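Local coordinates for DNA mismatch repair protein MutS (Thermus aquaticus, PDB 1EWQ), which takes part in DNA mismatch repair, binding mismatched duplex DNA and hydrolysing ATP weakly, at residues Asp168-Arg172 against Leu252-Arg258; Val178-Pro182 against Glu204-Glu208; Lys347-Arg353 against Leu386-Leu392. All blocks are in the same frame, centred on the assembly; numbering follows the deposited sequence.

Interaction 1: residues Asp168-Arg172 against Leu252-Arg258; sequences DELFR and LPEATLR. With EDO (1,2-ethanediol), chain G.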
# COMPACT_ATOMS: atom_id res chain seq x y z
N ASP C 168 17.52 -13.68 -15.31
CA ASP C 168 16.44 -14.66 -15.32
C ASP C 168 16.56 -15.65 -14.18
O ASP C 168 15.56 -16.02 -13.57
CB ASP C 168 16.38 -15.44 -16.64
CG ASP C 168 15.74 -14.65 -17.75
OD1 ASP C 168 14.89 -13.78 -17.47
OD2 ASP C 168 16.08 -14.92 -18.92
N GLU C 169 17.78 -16.10 -13.89
CA GLU C 169 17.99 -17.06 -12.81
C GLU C 169 17.60 -16.42 -11.50
O GLU C 169 17.02 -17.06 -10.63
CB GLU C 169 19.45 -17.51 -12.73
CG GLU C 169 19.74 -18.84 -13.37
CD GLU C 169 18.79 -19.95 -12.92
OE1 GLU C 169 18.82 -20.37 -11.75
OE2 GLU C 169 18.00 -20.39 -13.76
N LEU C 170 17.93 -15.14 -11.36
CA LEU C 170 17.64 -14.40 -10.15
C LEU C 170 16.12 -14.25 -9.99
O LEU C 170 15.57 -14.53 -8.93
CB LEU C 170 18.31 -13.02 -10.20
CG LEU C 170 18.36 -12.10 -8.96
CD1 LEU C 170 16.96 -11.76 -8.53
CD2 LEU C 170 19.11 -12.77 -7.84
N PHE C 171 15.44 -13.85 -11.06
CA PHE C 171 14.00 -13.66 -11.00
C PHE C 171 13.20 -14.92 -10.62
O PHE C 171 12.30 -14.85 -9.79
CB PHE C 171 13.46 -13.14 -12.32
CG PHE C 171 12.01 -12.81 -12.26
CD1 PHE C 171 11.59 -11.57 -11.79
CD2 PHE C 171 11.06 -13.75 -12.63
CE1 PHE C 171 10.24 -11.28 -11.68
CE2 PHE C 171 9.70 -13.46 -12.52
CZ PHE C 171 9.29 -12.23 -12.05
N ARG C 172 13.51 -16.05 -11.24
CA ARG C 172 12.77 -17.27 -10.91
C ARG C 172 12.88 -17.64 -9.43
O ARG C 172 12.07 -18.39 -8.91
CB ARG C 172 13.21 -18.45 -11.81
CG ARG C 172 14.68 -18.47 -12.17
CD ARG C 172 15.21 -19.82 -12.71
NE ARG C 172 14.26 -20.61 -13.50
CZ ARG C 172 14.63 -21.47 -14.45
NH1 ARG C 172 15.92 -21.63 -14.74
NH2 ARG C 172 13.72 -22.20 -15.10
N LEU C 252 12.85 -20.79 -18.23
CA LEU C 252 11.65 -19.98 -17.98
C LEU C 252 12.04 -18.52 -17.73
O LEU C 252 12.11 -18.07 -16.59
CB LEU C 252 10.87 -20.51 -16.78
CG LEU C 252 10.19 -21.88 -16.92
CD1 LEU C 252 9.58 -22.28 -15.58
CD2 LEU C 252 9.12 -21.83 -18.00
N PRO C 253 12.32 -17.77 -18.81
CA PRO C 253 12.70 -16.36 -18.68
C PRO C 253 11.70 -15.59 -17.83
O PRO C 253 10.55 -16.01 -17.67
CB PRO C 253 12.70 -15.87 -20.13
CG PRO C 253 13.12 -17.08 -20.89
CD PRO C 253 12.32 -18.19 -20.22
N GLU C 254 12.14 -14.46 -17.28
CA GLU C 254 11.26 -13.63 -16.47
C GLU C 254 10.02 -13.21 -17.27
O GLU C 254 8.90 -13.23 -16.75
CB GLU C 254 11.99 -12.37 -16.00
CG GLU C 254 11.12 -11.45 -15.14
CD GLU C 254 11.86 -10.20 -14.68
OE1 GLU C 254 13.08 -10.29 -14.39
OE2 GLU C 254 11.21 -9.13 -14.59
N ALA C 255 10.22 -12.83 -18.52
CA ALA C 255 9.11 -12.40 -19.36
C ALA C 255 8.03 -13.47 -19.42
O ALA C 255 6.84 -13.18 -19.37
CB ALA C 255 9.61 -12.08 -20.77
N THR C 256 8.47 -14.72 -19.53
CA THR C 256 7.57 -15.87 -19.60
C THR C 256 6.85 -16.11 -18.28
O THR C 256 5.63 -16.28 -18.25
CB THR C 256 8.35 -17.14 -19.97
OG1 THR C 256 8.83 -17.02 -21.31
CG2 THR C 256 7.47 -18.37 -19.84
N LEU C 257 7.61 -16.16 -17.19
CA LEU C 257 7.02 -16.37 -15.87
C LEU C 257 5.97 -15.30 -15.61
O LEU C 257 4.93 -15.60 -15.02
CB LEU C 257 8.09 -16.35 -14.78
CG LEU C 257 9.01 -17.57 -14.73
CD1 LEU C 257 10.07 -17.38 -13.69
CD2 LEU C 257 8.18 -18.81 -14.43
N ARG C 258 6.23 -14.08 -16.05
CA ARG C 258 5.30 -12.96 -15.87
C ARG C 258 4.10 -13.06 -16.81
O ARG C 258 2.96 -12.88 -16.37
CB ARG C 258 5.99 -11.61 -16.12
CG ARG C 258 6.90 -11.11 -14.99
CD ARG C 258 7.53 -9.76 -15.35
NE ARG C 258 8.27 -9.16 -14.24
CZ ARG C 258 7.70 -8.71 -13.11
NH1 ARG C 258 6.39 -8.79 -12.95
NH2 ARG C 258 8.45 -8.18 -12.15
C1 EDO G . 15.71 -19.57 -17.76
O1 EDO G . 16.44 -18.82 -18.75
C2 EDO G . 15.82 -18.92 -16.41
O2 EDO G . 14.54 -18.84 -15.82
O HOH W 1 13.02 -12.32 -19.22
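The short axes of helices 168-172 and 254-258 run 30° from parallel and 9.9 Å apart at closest approach, joining helix 163-173 of domain II to helix 254-259, near the start of the domain III family region; the CA atoms of D168 and P253 come nearest, 5.3 Å apart. P253 at the N-cap has no polar side-chain atom to accept from the first turn. From across the interface D168 OD1 accepts from E254 N, the first amide of the helix, at 2.8 Å and 172°, and water 1 links D168 OD1 to A255 N. F171 fills the middle, with the E254 side chain over one ring face and L257 CD1 at the edge, 3.9 Å from F171 CD2. E254 OE2 forms a salt bridge with R258 NE at 3.0 Å, and E254 OE1 one with R197. R172 CB packs 3.8 Å from L257 CD1, while R172 NH2 bonds M250 O. EDO O2, of a probable crystallisation additive, donates to L252 O at 2.7 Å.

Interaction 2: residues Val178-Pro182 against Glu204-Glu208; sequences VLLAP and EAPFE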
# COMPACT_ATOMS: atom_id res chain seq x y z
N VAL C 178 19.35 -9.06 -1.78
CA VAL C 178 20.45 -9.29 -2.70
C VAL C 178 21.77 -8.60 -2.29
O VAL C 178 21.78 -7.45 -1.88
CB VAL C 178 20.05 -8.82 -4.13
CG1 VAL C 178 21.25 -8.93 -5.08
CG2 VAL C 178 18.89 -9.66 -4.65
N LEU C 179 22.87 -9.34 -2.40
CA LEU C 179 24.20 -8.83 -2.09
C LEU C 179 24.96 -8.72 -3.41
O LEU C 179 25.20 -9.73 -4.08
CB LEU C 179 24.96 -9.80 -1.17
CG LEU C 179 24.28 -10.36 0.08
CD1 LEU C 179 25.25 -11.32 0.76
CD2 LEU C 179 23.88 -9.24 1.03
N LEU C 180 25.34 -7.51 -3.79
CA LEU C 180 26.08 -7.31 -5.04
C LEU C 180 27.57 -7.13 -4.79
O LEU C 180 27.97 -6.49 -3.81
CB LEU C 180 25.54 -6.08 -5.80
CG LEU C 180 24.08 -6.08 -6.28
CD1 LEU C 180 23.69 -4.67 -6.72
CD2 LEU C 180 23.90 -7.07 -7.43
N ALA C 181 28.38 -7.72 -5.66
CA ALA C 181 29.83 -7.62 -5.57
C ALA C 181 30.24 -6.15 -5.62
O ALA C 181 29.56 -5.33 -6.23
CB ALA C 181 30.48 -8.38 -6.73
N PRO C 182 31.36 -5.80 -4.97
CA PRO C 182 31.84 -4.42 -4.96
C PRO C 182 31.88 -3.81 -6.36
O PRO C 182 31.44 -2.68 -6.57
CB PRO C 182 33.23 -4.54 -4.34
CG PRO C 182 33.08 -5.73 -3.43
CD PRO C 182 32.32 -6.69 -4.28
N GLU C 204 25.26 -4.80 1.85
CA GLU C 204 26.69 -4.94 1.68
C GLU C 204 27.28 -6.11 2.44
O GLU C 204 26.90 -6.39 3.57
CB GLU C 204 27.41 -3.69 2.14
CG GLU C 204 27.13 -2.45 1.35
CD GLU C 204 28.20 -1.40 1.59
OE1 GLU C 204 28.46 -1.09 2.78
OE2 GLU C 204 28.77 -0.90 0.60
N ALA C 205 28.23 -6.76 1.80
CA ALA C 205 28.91 -7.89 2.40
C ALA C 205 30.25 -7.99 1.68
O ALA C 205 30.39 -7.55 0.54
CB ALA C 205 28.11 -9.16 2.20
N PRO C 206 31.27 -8.54 2.36
CA PRO C 206 32.57 -8.66 1.69
C PRO C 206 32.46 -9.82 0.71
O PRO C 206 31.67 -10.74 0.93
CB PRO C 206 33.52 -8.95 2.84
CG PRO C 206 32.65 -9.75 3.79
CD PRO C 206 31.35 -8.96 3.77
N PHE C 207 33.24 -9.79 -0.37
CA PHE C 207 33.18 -10.85 -1.36
C PHE C 207 34.47 -11.66 -1.51
O PHE C 207 34.84 -12.05 -2.61
CB PHE C 207 32.74 -10.30 -2.72
CG PHE C 207 31.24 -10.20 -2.87
CD1 PHE C 207 30.49 -9.34 -2.07
CD2 PHE C 207 30.57 -10.99 -3.80
CE1 PHE C 207 29.10 -9.25 -2.20
CE2 PHE C 207 29.18 -10.92 -3.95
CZ PHE C 207 28.44 -10.05 -3.15
N GLU C 208 35.13 -11.91 -0.38
CA GLU C 208 36.35 -12.70 -0.39
C GLU C 208 35.90 -14.14 -0.70
O GLU C 208 35.02 -14.67 -0.03
CB GLU C 208 37.02 -12.65 0.99
CG GLU C 208 37.19 -11.24 1.57
CD GLU C 208 37.63 -10.22 0.52
OE1 GLU C 208 38.44 -10.57 -0.37
OE2 GLU C 208 37.17 -9.05 0.59
O HOH W 2 30.12 -5.93 -1.59
O HOH W 3 27.29 -6.72 -1.39
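V178 takes no direct part, but its backbone pairs with strand 201-203, the neighbouring parallel strand that leads into loop 204-208. At L179 the side chain turns toward the loop, and L179 CA lies 6.0 Å from E204 CA. L179 CD1 meets A205 CB at 3.9 Å and L179 CB lies 4.0 Å from F207 CZ, while Y227 of helix 215-232 covers the same leucine. L180 points the other way, into the helix 188-197 side of the sheet, where F190, L191 and F194 receive it. Strands 177-180 and 201-203 belong to the mixed sheet of domain II, with helices 182-186 and 188-197 in the connection between them, so this is a parallel beta-alpha-beta crossover; loop 204-208 runs on from strand 201-203 beside the C-terminal end of strand 177-180, and F207 reaches across to it. L180 O lies 3.4 Å from F207 CE1, and two waters lie between it and the A205 backbone: water 2 is 3.1 Å from L180 O and 2.7 Å from A205 O, and water 3 is 2.5 Å from L180 O with a weak link to A205 N. A181 lies flat against F207, its CA 3.6 Å from the centroid of the F207 ring and 7° off the normal, a CH-pi contact. P182, first residue of helix 182-186, ends the segment with its CD 3.9 Å from F207 CD1.

Interaction 3: residues Lys347-Arg353 against Leu386-Leu392; sequences KDLGALR and LVEDPPL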
# COMPACT_ATOMS: atom_id res chain seq x y z
N LYS C 347 7.89 -23.99 22.38
CA LYS C 347 6.77 -24.10 21.46
C LYS C 347 7.16 -25.04 20.31
O LYS C 347 6.36 -25.86 19.85
CB LYS C 347 6.42 -22.72 20.90
CG LYS C 347 5.04 -22.64 20.29
CD LYS C 347 3.99 -22.53 21.41
CE LYS C 347 4.17 -21.24 22.21
NZ LYS C 347 3.11 -21.08 23.25
N ASP C 348 8.40 -24.91 19.84
CA ASP C 348 8.86 -25.77 18.76
C ASP C 348 8.82 -27.22 19.19
O ASP C 348 8.44 -28.08 18.41
CB ASP C 348 10.28 -25.38 18.32
CG ASP C 348 10.33 -24.03 17.64
OD1 ASP C 348 9.45 -23.77 16.79
OD2 ASP C 348 11.22 -23.23 17.95
N LEU C 349 9.21 -27.50 20.44
CA LEU C 349 9.20 -28.89 20.93
C LEU C 349 7.78 -29.45 21.01
O LEU C 349 7.57 -30.65 20.82
CB LEU C 349 9.88 -28.99 22.30
CG LEU C 349 11.37 -28.59 22.35
CD1 LEU C 349 11.89 -28.73 23.76
CD2 LEU C 349 12.18 -29.46 21.40
N GLY C 350 6.81 -28.59 21.29
CA GLY C 350 5.44 -29.06 21.36
C GLY C 350 5.01 -29.47 19.97
O GLY C 350 4.48 -30.56 19.76
N ALA C 351 5.25 -28.58 19.01
CA ALA C 351 4.91 -28.86 17.62
C ALA C 351 5.66 -30.11 17.15
O ALA C 351 5.12 -30.94 16.43
CB ALA C 351 5.27 -27.66 16.74
N LEU C 352 6.92 -30.25 17.58
CA LEU C 352 7.72 -31.40 17.21
C LEU C 352 7.06 -32.69 17.70
O LEU C 352 6.90 -33.64 16.93
CB LEU C 352 9.14 -31.29 17.78
CG LEU C 352 10.05 -32.52 17.57
CD1 LEU C 352 10.07 -32.93 16.10
CD2 LEU C 352 11.45 -32.20 18.06
N ARG C 353 6.69 -32.73 18.98
CA ARG C 353 6.04 -33.90 19.55
C ARG C 353 4.75 -34.22 18.80
O ARG C 353 4.48 -35.38 18.48
CB ARG C 353 5.71 -33.67 21.03
CG ARG C 353 4.92 -34.80 21.67
CD ARG C 353 4.47 -34.43 23.07
NE ARG C 353 3.59 -33.27 23.04
CZ ARG C 353 3.22 -32.58 24.11
NH1 ARG C 353 3.65 -32.94 25.32
NH2 ARG C 353 2.41 -31.54 23.99
N LEU C 386 7.19 -32.82 28.45
CA LEU C 386 6.38 -31.61 28.35
C LEU C 386 4.91 -31.76 28.68
O LEU C 386 4.30 -32.79 28.38
CB LEU C 386 6.53 -31.02 26.95
CG LEU C 386 7.94 -31.02 26.36
CD1 LEU C 386 7.89 -30.52 24.93
CD2 LEU C 386 8.86 -30.15 27.21
N VAL C 387 4.33 -30.72 29.28
CA VAL C 387 2.91 -30.72 29.61
C VAL C 387 2.17 -30.81 28.28
O VAL C 387 2.74 -30.51 27.23
CB VAL C 387 2.49 -29.44 30.35
CG1 VAL C 387 3.20 -29.36 31.70
CG2 VAL C 387 2.80 -28.21 29.49
N GLU C 388 0.90 -31.21 28.33
CA GLU C 388 0.10 -31.35 27.12
C GLU C 388 0.13 -30.11 26.22
O GLU C 388 0.34 -30.23 25.01
CB GLU C 388 -1.34 -31.71 27.48
CG GLU C 388 -2.25 -31.91 26.28
CD GLU C 388 -3.63 -32.39 26.66
OE1 GLU C 388 -4.15 -31.94 27.70
OE2 GLU C 388 -4.22 -33.21 25.92
N ASP C 389 -0.09 -28.93 26.78
CA ASP C 389 -0.07 -27.70 25.99
C ASP C 389 0.99 -26.75 26.55
O ASP C 389 0.70 -25.88 27.36
CB ASP C 389 -1.45 -27.02 26.00
CG ASP C 389 -2.55 -27.93 25.44
OD1 ASP C 389 -2.31 -28.60 24.41
OD2 ASP C 389 -3.66 -27.95 26.01
N PRO C 390 2.25 -26.92 26.11
CA PRO C 390 3.39 -26.11 26.55
C PRO C 390 3.25 -24.59 26.50
O PRO C 390 2.65 -24.04 25.57
CB PRO C 390 4.52 -26.59 25.64
CG PRO C 390 4.15 -28.02 25.39
CD PRO C 390 2.68 -27.93 25.12
N PRO C 391 3.80 -23.90 27.51
CA PRO C 391 3.78 -22.44 27.62
C PRO C 391 4.79 -21.90 26.61
O PRO C 391 5.55 -22.67 26.03
CB PRO C 391 4.23 -22.20 29.06
CG PRO C 391 3.79 -23.44 29.77
CD PRO C 391 4.18 -24.51 28.79
N LEU C 392 4.79 -20.59 26.41
CA LEU C 392 5.71 -19.95 25.47
C LEU C 392 7.12 -19.78 26.06
O LEU C 392 8.11 -20.06 25.38
CB LEU C 392 5.17 -18.58 25.05
CG LEU C 392 6.13 -17.58 24.40
CD1 LEU C 392 6.63 -18.11 23.05
CD2 LEU C 392 5.41 -16.25 24.22
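R353 grips three successive carbonyls of loop 386-392 with its guanidinium edge. Its best-formed bond runs from R353 NH1 to V387 O, 3.2 Å at 154°; weak ones join R353 NH1 to L386 O at 3.1 Å, R353 NH2 to E388 O at 2.7 Å and R353 NH2 to V387 O at 3.4 Å. This ties helix 346-366 to the loop that leaves helix 376-385, within the helical domain III of MutS. L386 is the first residue to depart from helical angles after that helix, so the arginine holds the chain just where it unwinds; its side chain also touches E383 of the same helix.

Beyond the guanidinium, P390 turns its ring to the helix and sits opposite G350, with P390 CG 4.4 Å from G350 CA and the two CA atoms 6.3 Å apart. The bare glycine surface lets the loop lie close here, since a CB at this position would come tight against the proline ring. On the inner side, L386 packs its CD1 against L349 CB at 3.6 Å; L349 also reaches F503 and A510 of helix 479-511, and L386 touches L399 and I400. At the exposed end K347 reaches across to the loop and brings its NZ 3.8 Å from P390 O and 3.6 Å from L392 CA.

Overall arrangement
Interactions 1 and 2 are both buried and are neighbours along the chain, their nearest atoms about 4 Å apart but not touching and their centres about 23 Å apart: helix 163-173 of the first leads directly into strand 177-180 of the second. Interaction 1 joins domain II to domain III, whereas interaction 2 stays within domain II. Interaction 3, a surface contact inside domain III, has its centre about 40 Å from those of both others and lies across the chain's centre from interaction 1. Phenylalanines dominate the two buried contacts, accompanied by an aspartate-to-amide hydrogen bond at a helix start in one and waters between backbone atoms in the other; at the surface an arginine binding backbone carbonyls replaces the aromatic.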